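Local coordinates for protein relik capsid n-terminal domain (Oryctolagus cuniculus, PDB 2XGU) that probably helps to build the capsid shell that encloses the viral genome, as the N-terminal domain of an endogenous lentiviral capsid protein, at residues S44-N53 / A120-L129. Numbering follows the deposited sequence. Where two conformers were deposited one is given.
Sequences SINFTSVDIN and ARTLYRTWVL
S44 OG is gripped by two groups: R125 NE donates to it at 2.9 Å, bent to 139° at the hydrogen and tilted from the guanidinium plane, and OG also bonds to F40 O. R125, extended from CG to NE, runs past S44, the first residue of the type II turn S44–F47, a face of its guanidinium carrying L129 CD1 over the centre; its NH2 reaches G41 O and Q136 of the second subunit. At the other end of the turn, F47 O accepts a hydrogen bond from each of two waters. The first, 2.6 Å from F47 O, also donates to R121 O; the second accepts from R121 NH1 in the guanidinium plane. R121 CD lies 3.4 Å from F47 O, beside T48, which forms a capping box with D51 at the start of helix 49-57. Farther along helix 49-57, N53 OD1 accepts from Y124 OH at 2.5 Å, in the carbonyl plane on a lone pair. The Y124 ring, CG anti to the backbone N (chi1 -175°), is met obliquely by I52 CG2 and by S49 OG, which bonds to I102 O. I52 CG2 also touches V128 CG2 at 3.9 Å. Helices 49-57 and 118-134 thus meet through a small apolar centre flanked by polar bonds and bridging water, which fix the turn and the tyrosine hydroxyl.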
# COMPACT_ATOMS: atom_id res chain seq x y z
N SER A 44 5.38 3.00 13.11
CA SER A 44 6.08 3.96 12.26
C SER A 44 5.35 5.28 12.10
O SER A 44 5.81 6.17 11.38
CB SER A 44 6.31 3.36 10.88
OG SER A 44 5.05 3.08 10.24
N ILE A 45 4.23 5.41 12.80
CA ILE A 45 3.53 6.67 12.88
C ILE A 45 4.49 7.74 13.38
O ILE A 45 5.17 7.56 14.40
CB ILE A 45 2.29 6.55 13.79
CG1 ILE A 45 1.33 5.49 13.22
CG2 ILE A 45 1.58 7.90 13.92
CD1 ILE A 45 0.10 5.27 14.07
N ASN A 46 4.58 8.82 12.62
CA ASN A 46 5.41 9.97 12.97
C ASN A 46 6.92 9.74 12.81
O ASN A 46 7.73 10.58 13.19
CB ASN A 46 5.09 10.47 14.38
CG ASN A 46 3.61 10.80 14.55
OD1 ASN A 46 2.95 11.22 13.61
ND2 ASN A 46 3.11 10.61 15.76
N PHE A 47 7.30 8.60 12.23
CA PHE A 47 8.71 8.37 11.90
C PHE A 47 9.16 9.31 10.79
O PHE A 47 8.40 9.58 9.86
CB PHE A 47 8.93 6.93 11.42
CG PHE A 47 9.21 5.94 12.51
CD1 PHE A 47 8.75 6.13 13.80
CD2 PHE A 47 9.96 4.79 12.22
CE1 PHE A 47 9.03 5.18 14.80
CE2 PHE A 47 10.24 3.86 13.21
CZ PHE A 47 9.77 4.06 14.49
N THR A 48 10.41 9.74 10.83
CA THR A 48 10.99 10.41 9.66
C THR A 48 11.47 9.34 8.66
O THR A 48 11.48 8.14 8.96
CB THR A 48 12.21 11.26 10.04
OG1 THR A 48 13.31 10.39 10.38
CG2 THR A 48 11.89 12.16 11.23
N SER A 49 11.85 9.77 7.46
CA SER A 49 12.36 8.84 6.48
C SER A 49 13.66 8.19 6.97
O SER A 49 13.92 7.01 6.70
CB SER A 49 12.53 9.54 5.12
OG SER A 49 11.28 10.08 4.72
N VAL A 50 14.47 8.95 7.71
CA VAL A 50 15.69 8.39 8.29
C VAL A 50 15.38 7.29 9.33
O VAL A 50 16.04 6.24 9.35
CB VAL A 50 16.57 9.49 8.92
CG1 VAL A 50 17.73 8.88 9.70
CG2 VAL A 50 17.10 10.43 7.81
N ASP A 51 14.39 7.52 10.18
CA ASP A 51 13.92 6.52 11.12
C ASP A 51 13.47 5.24 10.40
O ASP A 51 13.75 4.13 10.84
CB ASP A 51 12.72 7.04 11.92
CG ASP A 51 13.04 8.22 12.81
OD1 ASP A 51 14.19 8.37 13.26
OD2 ASP A 51 12.11 9.02 13.11
N ILE A 52 12.70 5.40 9.32
CA ILE A 52 12.18 4.26 8.59
C ILE A 52 13.33 3.44 8.00
O ILE A 52 13.33 2.22 8.07
CB ILE A 52 11.22 4.72 7.49
CG1 ILE A 52 9.91 5.21 8.14
CG2 ILE A 52 10.95 3.58 6.49
CD1 ILE A 52 9.01 5.99 7.19
N ASN A 53 14.29 4.12 7.39
CA ASN A 53 15.42 3.43 6.79
C ASN A 53 16.27 2.75 7.84
O ASN A 53 16.82 1.69 7.59
CB ASN A 53 16.25 4.40 5.95
CG ASN A 53 15.48 4.86 4.72
OD1 ASN A 53 14.58 4.15 4.26
ND2 ASN A 53 15.82 6.03 4.20
N ALA A 120 6.61 14.88 3.43
CA ALA A 120 7.45 13.89 2.75
C ALA A 120 7.61 12.60 3.54
O ALA A 120 7.56 11.52 2.96
CB ALA A 120 8.81 14.48 2.44
N ARG A 121 7.84 12.70 4.85
CA ARG A 121 8.01 11.50 5.65
C ARG A 121 6.71 10.72 5.71
O ARG A 121 6.73 9.50 5.79
CB ARG A 121 8.52 11.83 7.06
CG ARG A 121 7.61 12.71 7.88
CD ARG A 121 8.23 12.97 9.25
NE ARG A 121 7.70 14.17 9.87
CZ ARG A 121 6.54 14.22 10.51
NH1 ARG A 121 5.80 13.12 10.62
NH2 ARG A 121 6.12 15.36 11.04
N THR A 122 5.58 11.42 5.67
CA THR A 122 4.27 10.77 5.65
C THR A 122 4.11 9.98 4.34
O THR A 122 3.61 8.86 4.32
CB THR A 122 3.14 11.80 5.73
OG1 THR A 122 3.38 12.69 6.83
CG2 THR A 122 1.81 11.11 5.94
N LEU A 123 4.53 10.60 3.25
CA LEU A 123 4.45 9.97 1.93
C LEU A 123 5.39 8.77 1.84
O LEU A 123 5.03 7.72 1.27
CB LEU A 123 4.77 10.99 0.84
CG LEU A 123 4.72 10.45 -0.58
CD1 LEU A 123 3.33 9.94 -0.92
CD2 LEU A 123 5.16 11.52 -1.59
N TYR A 124 6.59 8.89 2.40
CA TYR A 124 7.53 7.77 2.35
C TYR A 124 7.00 6.57 3.15
O TYR A 124 7.12 5.42 2.71
CB TYR A 124 8.91 8.18 2.88
CG TYR A 124 9.97 7.10 2.75
CD1 TYR A 124 10.11 6.37 1.58
CD2 TYR A 124 10.82 6.82 3.81
CE1 TYR A 124 11.08 5.40 1.44
CE2 TYR A 124 11.81 5.85 3.68
CZ TYR A 124 11.93 5.14 2.50
OH TYR A 124 12.91 4.17 2.36
N ARG A 125 6.45 6.84 4.33
CA ARG A 125 5.83 5.79 5.12
C ARG A 125 4.74 5.09 4.31
O ARG A 125 4.65 3.86 4.33
CB ARG A 125 5.27 6.34 6.43
CG ARG A 125 4.45 5.34 7.23
CD ARG A 125 3.95 5.96 8.53
NE ARG A 125 3.08 5.03 9.26
CZ ARG A 125 1.79 4.87 9.01
NH1 ARG A 125 1.18 5.60 8.07
NH2 ARG A 125 1.08 3.98 9.70
N THR A 126 3.93 5.87 3.60
CA THR A 126 2.92 5.31 2.70
C THR A 126 3.53 4.40 1.64
O THR A 126 3.06 3.28 1.44
CB THR A 126 2.11 6.44 2.06
OG1 THR A 126 1.29 7.05 3.07
CG2 THR A 126 1.23 5.91 0.93
N TRP A 127 4.61 4.85 0.98
CA TRP A 127 5.29 4.01 -0.01
C TRP A 127 5.79 2.69 0.59
O TRP A 127 5.62 1.62 -0.01
CB TRP A 127 6.51 4.74 -0.60
CG TRP A 127 6.17 5.88 -1.53
CD1 TRP A 127 4.93 6.29 -1.90
CD2 TRP A 127 7.10 6.74 -2.19
NE1 TRP A 127 5.03 7.37 -2.77
CE2 TRP A 127 6.35 7.66 -2.95
CE3 TRP A 127 8.50 6.83 -2.21
CZ2 TRP A 127 6.95 8.66 -3.72
CZ3 TRP A 127 9.10 7.82 -2.98
CH2 TRP A 127 8.32 8.71 -3.73
N VAL A 128 6.41 2.76 1.77
CA VAL A 128 6.96 1.56 2.39
C VAL A 128 5.85 0.58 2.79
O VAL A 128 5.95 -0.63 2.53
CB VAL A 128 7.83 1.94 3.61
CG1 VAL A 128 8.33 0.70 4.34
CG2 VAL A 128 9.01 2.78 3.16
N LEU A 129 4.79 1.10 3.39
CA LEU A 129 3.67 0.23 3.75
C LEU A 129 2.98 -0.35 2.52
O LEU A 129 2.62 -1.53 2.51
CB LEU A 129 2.70 0.97 4.70
CG LEU A 129 3.24 1.03 6.15
CD1 LEU A 129 2.58 2.10 7.00
CD2 LEU A 129 3.10 -0.35 6.83
O HOH W 1 6.32 8.67 8.55
O HOH W 2 5.75 10.58 9.88